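Local coordinates for protein laccase (Botrytis aclada, PDB 3SQR) that oxidises phenolic substrates such as hydroquinones at the expense of dioxygen, which it reduces to water with copper ions, and probably serves in breaking down lignin and detoxifying its products, at residues N41-T44 against S45-C48; F278-D281 against N282-L285; C526-A529 against W530-S533; M551-T554 against A555-E558; A562-N565 against A566-T570. All coordinates share one frame; numbering follows the deposited sequence.

All five contacts are local, between side chains a few residues apart, but they sit in very different surroundings. Contact 3 is wholly buried, its centre about 11 Å from that of the chain, and is the one built round metal: two copper ions are bound from a single short stretch. Contact 2 is also largely buried, yet its chemistry is that of a beta turn between two strands, with a histidine bonded to a backbone carbonyl. Contact 1 lies at the surface near the N-terminus and depends on polar side chains and a disulfide. Contacts 4 and 5 share helix 551-567, the former regular bonding in its first turns, the latter an aromatic pair and a methyl on an indole face where the helix weakens.

Contact 1. Residues N41-T44 against S45-C48; sequences NSAT and SRSC
Asn41 uses both ends of its amide across the turn. OD1 accepts from Arg46 NH1 at 2.7 Å, lying within 6° of the guanidinium plane, while ND2 donates to the backbone O of Cys48 at 2.9 Å, the acceptor lying nearly in the amide plane. With CG anti to the backbone N (chi1 -170°), the amide reaches both partners, and two bonds fix its rotation. One face of the Arg46 guanidinium lies against the backbone of Ser42 and Ala43, with Ala43 N 3.6 Å above the plane; a bend at chi2 folds the chain back there. This is the tight part. Ser42 and Ser45 end a type I turn closed by Ser45 N to Ser42 O at 2.9 Å, and their hydroxyls meet as Ser42 OG donates to Ser45 OG at 2.7 Å. Ser42 OG also accepts from Thr44 N at 3.1 Å, an ST turn. The looser side is the corner of the turn, where Thr44 is exposed and its CB points away from 45-48. A second type I turn, Ser45 to Cys48, leads into strand 48-49. Cys48 is tied to Cys39 by a disulfide, and in the loop before strand 195-205 the backbone N of Arg46 bonds to Asp192 and its NH2 to Tyr193 O.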
loop_
_atom_site.group_PDB
_atom_site.type_symbol
_atom_site.label_atom_id
_atom_site.label_comp_id
_atom_site.label_asym_id
_atom_site.label_seq_id
_atom_site.Cartn_x
_atom_site.Cartn_y
_atom_site.Cartn_z
ATOM N N ASN A 41 -13.819 9.624 22.623
ATOM C CA ASN A 41 -13.718 10.097 21.253
ATOM C C ASN A 41 -15.077 10.651 20.871
ATOM O O ASN A 41 -16.102 9.997 21.109
ATOM C CB ASN A 41 -13.338 8.925 20.308
ATOM C CG ASN A 41 -12.988 9.385 18.912
ATOM O OD1 ASN A 41 -13.817 9.321 17.981
ATOM N ND2 ASN A 41 -11.748 9.851 18.742
ATOM N N SER A 42 -15.084 11.841 20.305
ATOM C CA SER A 42 -16.305 12.416 19.731
ATOM C C SER A 42 -15.918 13.328 18.597
ATOM O O SER A 42 -14.741 13.646 18.390
ATOM C CB SER A 42 -17.083 13.248 20.778
ATOM O OG SER A 42 -16.492 14.553 20.882
ATOM N N ALA A 43 -16.950 13.820 17.891
ATOM C CA ALA A 43 -16.789 14.785 16.808
ATOM C C ALA A 43 -16.012 16.028 17.179
ATOM O O ALA A 43 -15.388 16.655 16.301
ATOM C CB ALA A 43 -18.156 15.142 16.172
ATOM N N THR A 44 -16.075 16.388 18.471
ATOM C CA THR A 44 -15.389 17.566 19.019
ATOM C C THR A 44 -14.281 17.188 20.003
ATOM O O THR A 44 -13.820 18.019 20.783
ATOM C CB THR A 44 -16.406 18.549 19.726
ATOM O OG1 THR A 44 -17.201 17.841 20.678
ATOM C CG2 THR A 44 -17.298 19.202 18.696
ATOM N N SER A 45 -13.812 15.932 19.934
ATOM C CA SER A 45 -12.698 15.484 20.759
ATOM C C SER A 45 -12.080 14.228 20.106
ATOM O O SER A 45 -11.976 13.170 20.714
ATOM C CB SER A 45 -13.146 15.215 22.190
ATOM O OG SER A 45 -14.237 14.307 22.276
ATOM N N ARG A 46 -11.696 14.391 18.849
ATOM C CA ARG A 46 -11.148 13.278 18.065
ATOM C C ARG A 46 -9.815 12.842 18.626
ATOM O O ARG A 46 -9.376 11.696 18.392
ATOM C CB ARG A 46 -11.078 13.613 16.572
ATOM C CG ARG A 46 -12.453 13.645 15.936
ATOM C CD ARG A 46 -13.223 12.347 16.085
ATOM N NE ARG A 46 -14.453 12.448 15.316
ATOM C CZ ARG A 46 -15.513 11.650 15.458
ATOM N NH1 ARG A 46 -15.533 10.663 16.325
ATOM N NH2 ARG A 46 -16.587 11.855 14.733
ATOM N N SER A 47 -9.167 13.713 19.397
ATOM C CA SER A 47 -7.850 13.376 19.989
ATOM C C SER A 47 -7.977 12.285 21.068
ATOM O O SER A 47 -6.998 11.615 21.420
ATOM C CB SER A 47 -7.210 14.625 20.612
ATOM O OG SER A 47 -8.028 15.001 21.714
ATOM N N CYS A 48 -9.194 12.096 21.580
ATOM C CA CYS A 48 -9.436 11.243 22.702
ATOM C C CYS A 48 -9.671 9.814 22.273
ATOM O O CYS A 48 -10.310 9.563 21.246
ATOM C CB CYS A 48 -10.686 11.678 23.435
ATOM S SG CYS A 48 -10.575 13.298 24.255
#

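Contact 2. Residues F278-D281 against N282-L285; sequences FAID and NHTL
His283 turns its ring back onto the preceding residues: ND1 donates to Asp281 O at 2.8 Å, almost straight at 173°, with the oxygen close to the ring plane. Its CG stands beside the backbone N (chi1 -69°) and chi2 of 73° swings the ND1 edge toward that carbonyl. This bond shows that ND1 carries a proton; at the other end of the ring NE2 pairs with Tyr349 OH. The CG2 branch of Ile280 lies 3.7 Å from His283 ND1. The other branch extends through CG1 and brings CD1 to 4.2 Å from Leu285 CD2. These meetings span a type II beta turn from Ile280 to His283, closed by His283 N to Ile280 O at 3.0 Å, which helps carry the chain from strand 276-280 in one sheet of a cupredoxin-like domain to strand 285-290 in the other. Asn282 adopts the positive phi expected at the third position of such a turn. Below the turn a water accepts from Ile280 N and lies within bonding distance of His283 O, joining the two arms. Leu285 sends CD1 to the edge of the Phe278 ring, 4.0 Å from CD2. The carboxylate of Asp281 faces elsewhere, to Arg327 in a salt bridge and to Ser359.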
loop_
_atom_site.group_PDB
_atom_site.type_symbol
_atom_site.label_atom_id
_atom_site.label_comp_id
_atom_site.label_asym_id
_atom_site.label_seq_id
_atom_site.Cartn_x
_atom_site.Cartn_y
_atom_site.Cartn_z
ATOM N N PHE A 278 -4.433 14.243 -5.512
ATOM C CA PHE A 278 -5.822 14.339 -5.248
ATOM C C PHE A 278 -6.229 15.769 -4.879
ATOM O O PHE A 278 -5.534 16.427 -4.080
ATOM C CB PHE A 278 -6.171 13.369 -4.087
ATOM C CG PHE A 278 -7.596 13.342 -3.735
ATOM C CD1 PHE A 278 -8.495 12.539 -4.398
ATOM C CD2 PHE A 278 -8.082 14.149 -2.706
ATOM C CE1 PHE A 278 -9.828 12.536 -4.049
ATOM C CE2 PHE A 278 -9.448 14.105 -2.322
ATOM C CZ PHE A 278 -10.303 13.321 -3.014
ATOM N N ALA A 279 -7.399 16.172 -5.379
ATOM C CA ALA A 279 -7.892 17.545 -5.114
ATOM C C ALA A 279 -9.391 17.497 -5.233
ATOM O O ALA A 279 -9.934 16.636 -5.938
ATOM C CB ALA A 279 -7.254 18.536 -6.114
ATOM N N ILE A 280 -10.056 18.393 -4.517
ATOM C CA ILE A 280 -11.505 18.582 -4.633
ATOM C C ILE A 280 -11.633 20.071 -4.943
ATOM O O ILE A 280 -11.219 20.894 -4.142
ATOM C CB ILE A 280 -12.252 18.243 -3.354
ATOM C CG1 ILE A 280 -11.977 16.784 -2.946
ATOM C CG2 ILE A 280 -13.769 18.513 -3.501
ATOM C CD1 ILE A 280 -12.604 16.421 -1.582
ATOM N N ASP A 281 -12.119 20.394 -6.110
ATOM C CA ASP A 281 -12.200 21.793 -6.509
ATOM C C ASP A 281 -12.884 22.624 -5.441
ATOM O O ASP A 281 -13.917 22.256 -4.883
ATOM C CB ASP A 281 -12.999 21.943 -7.795
ATOM C CG ASP A 281 -12.333 21.348 -8.984
ATOM O OD1 ASP A 281 -11.179 20.835 -8.906
ATOM O OD2 ASP A 281 -12.990 21.389 -10.048
ATOM N N ASN A 282 -12.273 23.773 -5.184
ATOM C CA ASN A 282 -12.767 24.779 -4.269
ATOM C C ASN A 282 -12.869 24.306 -2.828
ATOM O O ASN A 282 -13.510 24.939 -2.021
ATOM C CB ASN A 282 -14.099 25.329 -4.756
ATOM C CG ASN A 282 -14.394 26.695 -4.190
ATOM O OD1 ASN A 282 -15.482 26.904 -3.685
ATOM N ND2 ASN A 282 -13.407 27.626 -4.251
ATOM N N HIS A 283 -12.172 23.201 -2.504
ATOM C CA HIS A 283 -12.112 22.726 -1.130
ATOM C C HIS A 283 -10.650 22.558 -0.712
ATOM O O HIS A 283 -9.753 22.404 -1.528
ATOM C CB HIS A 283 -12.916 21.416 -0.978
ATOM C CG HIS A 283 -14.403 21.573 -1.109
ATOM N ND1 HIS A 283 -15.039 21.816 -2.311
ATOM C CD2 HIS A 283 -15.379 21.508 -0.177
ATOM C CE1 HIS A 283 -16.343 21.879 -2.098
ATOM N NE2 HIS A 283 -16.574 21.684 -0.816
ATOM N N THR A 284 -10.449 22.735 0.575
ATOM C CA THR A 284 -9.172 22.620 1.208
ATOM C C THR A 284 -9.151 21.265 1.925
ATOM O O THR A 284 -10.119 20.799 2.541
ATOM C CB THR A 284 -8.968 23.741 2.230
ATOM O OG1 THR A 284 -8.973 24.999 1.510
ATOM C CG2 THR A 284 -7.636 23.605 2.901
ATOM N N LEU A 285 -8.034 20.632 1.771
ATOM C CA LEU A 285 -7.803 19.392 2.487
ATOM C C LEU A 285 -6.983 19.686 3.719
ATOM O O LEU A 285 -5.909 20.254 3.592
ATOM C CB LEU A 285 -7.054 18.423 1.587
ATOM C CG LEU A 285 -7.555 18.177 0.162
ATOM C CD1 LEU A 285 -6.572 17.202 -0.539
ATOM C CD2 LEU A 285 -8.969 17.613 0.069
HETATM O O HOH W 1 -8.721 19.943 -2.480
#

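Contact 3. Residues C526-A529 against W530-S533; sequences CHIA and WHAS. With CU (copper (II) ion), chain D; CU (copper (II) ion), chain F.
Ile528 and Ala529 begin the helix to which Ala532 and Ser533 belong, with Ile528 at the N-cap position. Ala532 N bonds to Ile528 O at 2.9 Å and 170°, and Ser533 N to Ala529 O at 2.9 Å; these are the first i to i+4 bonds of the helix. His531 N also approaches Ile528 O, but the bond is weak and bent. Before the helix, Cys526 ends strand 520-526, and its SG accepts from the backbone N of Ile528 at 3.4 Å. That N-H helps hold the sulfur in position.

Cys526 SG and His531 ND1 converge on one copper ion, at 2.2 Å and 2.0 Å respectively. The sulfur is carried anti to the backbone N, and the imidazole stands beside its own backbone N (chi1 -65°), which brings both ligands to the metal from successive structural elements. Ile528 lies alongside His531, pointing the same way: CG2 sits over the centre of the ring, 10° off its normal, in a CH-pi contact that restrains the imidazole on that face. Its CD1 extends to 3.5 Å from the same copper without being a ligand. His527 points away from the helix and binds a second copper ion through NE2, shared with His126 and His168.

His463 completes the set of protein ligands on the first copper ion. A cysteine flanked by His525 and His527 thus joins the type 1 copper to the trinuclear cluster, the His-Cys-His electron-transfer route of multicopper oxidases.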
loop_
_atom_site.group_PDB
_atom_site.type_symbol
_atom_site.label_atom_id
_atom_site.label_comp_id
_atom_site.label_asym_id
_atom_site.label_seq_id
_atom_site.Cartn_x
_atom_site.Cartn_y
_atom_site.Cartn_z
ATOM N N CYS A 526 9.643 -1.665 -4.211
ATOM C CA CYS A 526 8.827 -0.713 -4.957
ATOM C C CYS A 526 7.410 -1.288 -5.078
ATOM O O CYS A 526 7.232 -2.490 -5.382
ATOM C CB CYS A 526 9.402 -0.497 -6.353
ATOM S SG CYS A 526 8.411 0.655 -7.223
ATOM N N HIS A 527 6.416 -0.448 -4.830
ATOM C CA HIS A 527 5.022 -0.857 -4.841
ATOM C C HIS A 527 4.389 -0.686 -6.216
ATOM O O HIS A 527 3.175 -0.988 -6.400
ATOM C CB HIS A 527 4.193 -0.046 -3.794
ATOM C CG HIS A 527 3.155 -0.862 -3.077
ATOM N ND1 HIS A 527 2.131 -1.476 -3.744
ATOM C CD2 HIS A 527 2.966 -1.139 -1.750
ATOM C CE1 HIS A 527 1.363 -2.111 -2.874
ATOM N NE2 HIS A 527 1.851 -1.946 -1.655
ATOM N N ILE A 528 5.166 -0.244 -7.209
ATOM C CA ILE A 528 4.695 -0.292 -8.594
ATOM C C ILE A 528 4.717 -1.793 -8.938
ATOM O O ILE A 528 5.774 -2.435 -8.854
ATOM C CB ILE A 528 5.578 0.518 -9.533
ATOM C CG1 ILE A 528 5.476 2.016 -9.253
ATOM C CG2 ILE A 528 5.190 0.175 -11.032
ATOM C CD1 ILE A 528 6.557 2.896 -9.971
ATOM N N ALA A 529 3.552 -2.371 -9.199
ATOM C CA ALA A 529 3.438 -3.788 -9.252
ATOM C C ALA A 529 4.370 -4.380 -10.294
ATOM O O ALA A 529 4.972 -5.409 -10.031
ATOM C CB ALA A 529 1.943 -4.241 -9.507
ATOM N N TRP A 530 4.486 -3.725 -11.453
ATOM C CA TRP A 530 5.445 -4.196 -12.442
ATOM C C TRP A 530 6.846 -4.256 -11.890
ATOM O O TRP A 530 7.531 -5.253 -12.169
ATOM C CB TRP A 530 5.437 -3.351 -13.695
ATOM C CG TRP A 530 4.083 -3.051 -14.257
ATOM C CD1 TRP A 530 3.536 -1.843 -14.429
ATOM C CD2 TRP A 530 3.145 -3.999 -14.784
ATOM N NE1 TRP A 530 2.318 -1.951 -15.035
ATOM C CE2 TRP A 530 2.081 -3.273 -15.288
ATOM C CE3 TRP A 530 3.179 -5.388 -14.984
ATOM C CZ2 TRP A 530 0.996 -3.884 -15.918
ATOM C CZ3 TRP A 530 2.121 -5.988 -15.586
ATOM C CH2 TRP A 530 1.039 -5.222 -16.034
ATOM N N HIS A 531 7.247 -3.240 -11.119
ATOM C CA HIS A 531 8.624 -3.151 -10.609
ATOM C C HIS A 531 8.860 -4.194 -9.543
ATOM O O HIS A 531 9.890 -4.870 -9.550
ATOM C CB HIS A 531 8.914 -1.750 -10.086
ATOM C CG HIS A 531 8.875 -0.704 -11.162
ATOM N ND1 HIS A 531 9.148 0.612 -10.935
ATOM C CD2 HIS A 531 8.556 -0.794 -12.481
ATOM C CE1 HIS A 531 9.033 1.290 -12.063
ATOM N NE2 HIS A 531 8.695 0.447 -13.025
ATOM N N ALA A 532 7.881 -4.399 -8.679
ATOM C CA ALA A 532 7.952 -5.494 -7.725
ATOM C C ALA A 532 8.127 -6.820 -8.410
ATOM O O ALA A 532 8.980 -7.627 -8.043
ATOM C CB ALA A 532 6.664 -5.498 -6.786
ATOM N N SER A 533 7.315 -7.057 -9.428
ATOM C CA SER A 533 7.374 -8.310 -10.188
ATOM C C SER A 533 8.716 -8.490 -10.948
ATOM O O SER A 533 9.207 -9.647 -11.099
ATOM C CB SER A 533 6.239 -8.360 -11.160
ATOM O OG SER A 533 5.102 -8.834 -10.481
HETATM CU CU CU D . 9.548 1.246 -9.055
HETATM CU CU CU F . 0.884 -2.784 0.002
#

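Contact 4. Residues M551-T554 against A555-E558; sequences MTDT and AIFE
Ala555 and Met551 open the series of i to i+4 bonds that make this stretch helical: Ala555 N donates to Met551 O at 2.9 Å and 166°. The Ala555 methyl adds only a light touch on the carbonyls of Met551 and Thr552.

Ile556 comes next, its N bonding to Thr552 O at 3.1 Å. The side chain has CG1 beside the backbone N (chi1 -72°) and runs back along the helix, so that CG1 packs at 3.2 Å from Thr552 O. Its terminal CD1 then lies alongside two polar neighbours pointing the same way, Thr552 OG1 and Asp553 OD1, both at van der Waals distance. Asp553 OD1 has its hydrogen bond with Tyr136, against which Ile556 also rests.

Phe557 N donates to Asp553 O at 2.9 Å. Its CB touches that carbonyl, but CG is anti to the backbone N (chi1 179°) and carries the ring away from residues 551-554.

Glu558 closes the segment, with N bonded to Thr554 O at 3.0 Å. The extended side chain runs back alongside the preceding turn, CG packing at 3.1 Å from Thr554 O, and carboxylate oxygen OE2 approaches the Thr554 methyl CG2 at 3.3 Å. Thr554 OG1 is directed elsewhere, to the backbone O of Lys550.

The four bonds belong to the first half of helix 551-567. Phe557 meets Phe424 edge to face and packs on helix 419-424, while the side bearing Asp553 and Ile556 faces the loop of Glu135 and Tyr136.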
loop_
_atom_site.group_PDB
_atom_site.type_symbol
_atom_site.label_atom_id
_atom_site.label_comp_id
_atom_site.label_asym_id
_atom_site.label_seq_id
_atom_site.Cartn_x
_atom_site.Cartn_y
_atom_site.Cartn_z
ATOM N N MET A 551 3.944 -23.001 18.435
ATOM C CA MET A 551 3.792 -24.265 17.763
ATOM C C MET A 551 2.527 -24.227 16.891
ATOM O O MET A 551 2.510 -24.727 15.777
ATOM C CB MET A 551 3.732 -25.442 18.759
ATOM C CG MET A 551 3.083 -26.701 18.164
ATOM S SD MET A 551 2.662 -28.004 19.376
ATOM C CE MET A 551 1.011 -27.461 19.802
ATOM N N THR A 552 1.459 -23.652 17.416
ATOM C CA THR A 552 0.257 -23.568 16.628
ATOM C C THR A 552 0.524 -22.931 15.249
ATOM O O THR A 552 0.029 -23.408 14.233
ATOM C CB THR A 552 -0.870 -22.870 17.388
ATOM O OG1 THR A 552 -2.052 -23.032 16.633
ATOM C CG2 THR A 552 -0.592 -21.437 17.611
ATOM N N ASP A 553 1.324 -21.896 15.223
ATOM C CA ASP A 553 1.555 -21.123 13.993
ATOM C C ASP A 553 2.539 -21.847 13.091
ATOM O O ASP A 553 2.401 -21.826 11.882
ATOM C CB ASP A 553 1.980 -19.695 14.353
ATOM C CG ASP A 553 0.849 -18.917 14.966
ATOM O OD1 ASP A 553 -0.290 -19.146 14.555
ATOM O OD2 ASP A 553 1.100 -18.123 15.904
ATOM N N THR A 554 3.498 -22.583 13.716
ATOM C CA THR A 554 4.388 -23.433 12.951
ATOM C C THR A 554 3.658 -24.517 12.253
ATOM O O THR A 554 3.952 -24.752 11.089
ATOM C CB THR A 554 5.587 -23.939 13.844
ATOM O OG1 THR A 554 6.238 -22.793 14.362
ATOM C CG2 THR A 554 6.544 -24.683 13.055
ATOM N N ALA A 555 2.696 -25.168 12.907
ATOM C CA ALA A 555 1.895 -26.238 12.290
ATOM C C ALA A 555 1.131 -25.638 11.138
ATOM O O ALA A 555 1.107 -26.160 10.062
ATOM C CB ALA A 555 0.889 -26.938 13.352
ATOM N N ILE A 556 0.576 -24.454 11.355
ATOM C CA ILE A 556 -0.228 -23.837 10.296
ATOM C C ILE A 556 0.589 -23.534 9.048
ATOM O O ILE A 556 0.212 -23.880 7.934
ATOM C CB ILE A 556 -0.948 -22.592 10.857
ATOM C CG1 ILE A 556 -2.075 -23.040 11.789
ATOM C CG2 ILE A 556 -1.433 -21.693 9.733
ATOM C CD1 ILE A 556 -2.564 -21.885 12.704
ATOM N N PHE A 557 1.747 -22.945 9.246
ATOM C CA PHE A 557 2.692 -22.615 8.189
ATOM C C PHE A 557 3.123 -23.828 7.403
ATOM O O PHE A 557 3.117 -23.843 6.162
ATOM C CB PHE A 557 3.871 -21.956 8.881
ATOM C CG PHE A 557 4.975 -21.554 7.997
ATOM C CD1 PHE A 557 5.941 -22.460 7.620
ATOM C CD2 PHE A 557 5.118 -20.203 7.599
ATOM C CE1 PHE A 557 7.006 -22.057 6.804
ATOM C CE2 PHE A 557 6.145 -19.823 6.827
ATOM C CZ PHE A 557 7.104 -20.753 6.403
ATOM N N GLU A 558 3.489 -24.848 8.165
ATOM C CA GLU A 558 3.817 -26.150 7.567
ATOM C C GLU A 558 2.705 -26.701 6.713
ATOM O O GLU A 558 2.951 -27.187 5.582
ATOM C CB GLU A 558 4.178 -27.128 8.686
ATOM C CG GLU A 558 5.498 -26.825 9.314
ATOM C CD GLU A 558 5.743 -27.564 10.650
ATOM O OE1 GLU A 558 4.830 -28.256 11.204
ATOM O OE2 GLU A 558 6.862 -27.395 11.157
#

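Contact 5. Residues A562-N565 against A566-T570; sequences ANWN and AYTPT
Ala566 N bonds to Ala562 O at 3.1 Å, but thereafter the helix loses regularity: the i to i+4 bond of Tyr567 N, to Asn563 O, is weak, and Trp564 O takes both Tyr567 N and Thr568 N, the first from 67° above the carbonyl plane and the second nearly in line with the C=O. Thr568 packs its methyl over one face of the Trp564 indole, CG2 standing 3.6 Å from the centroid of the five-membered ring in a CH-pi contact and closest to NE1, at 3.3 Å. The first torsion of Thr568 (60°) holds OG1 between the backbone N and carbonyl carbon, where it makes a weak bond to Asn565 O, and leaves CG2 beside the backbone N, facing the indole. Tyr567 meets the other end of the same indole. Its CD2 comes within 3.4 Å of Trp564 CZ3, the ring planes 33° apart, neither a stack nor edge-to-face. Pro569 follows, CD 3.0 Å from Asn565 O; lacking an N-H, it cannot continue the bonding series. Trp564 is buried against Pro146 and Trp415. Such wavering between i to i+3 and i to i+4 bonding before a proline is characteristic of the fraying C-terminal end of a helix, here 551-567.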
loop_
_atom_site.group_PDB
_atom_site.type_symbol
_atom_site.label_atom_id
_atom_site.label_comp_id
_atom_site.label_asym_id
_atom_site.label_seq_id
_atom_site.Cartn_x
_atom_site.Cartn_y
_atom_site.Cartn_z
ATOM N N ALA A 562 2.849 -27.510 2.886
ATOM C CA ALA A 562 2.476 -28.869 2.454
ATOM C C ALA A 562 1.421 -28.842 1.346
ATOM O O ALA A 562 1.589 -29.472 0.293
ATOM C CB ALA A 562 2.025 -29.698 3.650
ATOM N N ASN A 563 0.360 -28.047 1.516
ATOM C CA ASN A 563 -0.658 -27.943 0.490
ATOM C C ASN A 563 -0.194 -27.261 -0.761
ATOM O O ASN A 563 -0.627 -27.617 -1.869
ATOM C CB ASN A 563 -1.925 -27.293 1.044
ATOM C CG ASN A 563 -2.520 -28.100 2.154
ATOM O OD1 ASN A 563 -2.192 -29.287 2.285
ATOM N ND2 ASN A 563 -3.337 -27.469 3.020
ATOM N N TRP A 564 0.699 -26.278 -0.616
ATOM C CA TRP A 564 1.289 -25.656 -1.777
ATOM C C TRP A 564 2.123 -26.660 -2.623
ATOM O O TRP A 564 2.048 -26.681 -3.821
ATOM C CB TRP A 564 2.222 -24.496 -1.349
ATOM C CG TRP A 564 2.766 -23.777 -2.541
ATOM C CD1 TRP A 564 4.053 -23.663 -2.867
ATOM C CD2 TRP A 564 2.029 -23.104 -3.562
ATOM N NE1 TRP A 564 4.198 -22.966 -4.003
ATOM C CE2 TRP A 564 2.965 -22.615 -4.486
ATOM C CE3 TRP A 564 0.679 -22.906 -3.815
ATOM C CZ2 TRP A 564 2.603 -21.941 -5.648
ATOM C CZ3 TRP A 564 0.321 -22.231 -4.965
ATOM C CH2 TRP A 564 1.257 -21.757 -5.874
ATOM N N ASN A 565 2.957 -27.394 -1.943
ATOM C CA ASN A 565 3.819 -28.373 -2.603
ATOM C C ASN A 565 3.010 -29.483 -3.293
ATOM O O ASN A 565 3.495 -30.055 -4.273
ATOM C CB ASN A 565 4.787 -28.955 -1.568
ATOM C CG ASN A 565 5.885 -27.979 -1.197
ATOM O OD1 ASN A 565 6.295 -27.140 -2.004
ATOM N ND2 ASN A 565 6.353 -28.068 0.043
ATOM N N ALA A 566 1.828 -29.808 -2.736
ATOM C CA ALA A 566 0.847 -30.731 -3.385
ATOM C C ALA A 566 0.260 -30.130 -4.644
ATOM O O ALA A 566 -0.154 -30.838 -5.580
ATOM C CB ALA A 566 -0.257 -31.154 -2.410
ATOM N N TYR A 567 0.247 -28.799 -4.724
ATOM C CA TYR A 567 -0.337 -28.115 -5.868
ATOM C C TYR A 567 0.617 -27.920 -7.016
ATOM O O TYR A 567 0.216 -27.972 -8.155
ATOM C CB TYR A 567 -0.843 -26.706 -5.453
ATOM C CG TYR A 567 -1.250 -25.849 -6.594
ATOM C CD1 TYR A 567 -2.473 -26.048 -7.249
ATOM C CD2 TYR A 567 -0.458 -24.784 -7.026
ATOM C CE1 TYR A 567 -2.822 -25.264 -8.282
ATOM C CE2 TYR A 567 -0.829 -23.997 -8.074
ATOM C CZ TYR A 567 -1.999 -24.206 -8.691
ATOM O OH TYR A 567 -2.301 -23.360 -9.738
ATOM N N THR A 568 1.864 -27.584 -6.704
ATOM C CA THR A 568 2.767 -27.142 -7.727
ATOM C C THR A 568 3.084 -28.190 -8.828
ATOM O O THR A 568 3.212 -27.793 -9.985
ATOM C CB THR A 568 4.081 -26.630 -7.189
ATOM O OG1 THR A 568 4.765 -27.644 -6.441
ATOM C CG2 THR A 568 3.814 -25.368 -6.287
ATOM N N PRO A 569 3.144 -29.485 -8.470
ATOM C CA PRO A 569 3.564 -30.433 -9.534
ATOM C C PRO A 569 2.696 -30.341 -10.772
ATOM O O PRO A 569 3.187 -30.580 -11.887
ATOM C CB PRO A 569 3.390 -31.790 -8.855
ATOM C CG PRO A 569 3.733 -31.528 -7.445
ATOM C CD PRO A 569 2.874 -30.229 -7.236
ATOM N N THR A 570 1.420 -29.996 -10.610
ATOM C CA THR A 570 0.487 -30.002 -11.741
ATOM C C THR A 570 -0.227 -28.663 -11.970
ATOM O O THR A 570 -1.264 -28.596 -12.630
ATOM C CB THR A 570 -0.532 -31.111 -11.550
ATOM O OG1 THR A 570 -1.279 -30.867 -10.362
ATOM C CG2 THR A 570 0.219 -32.478 -11.371
#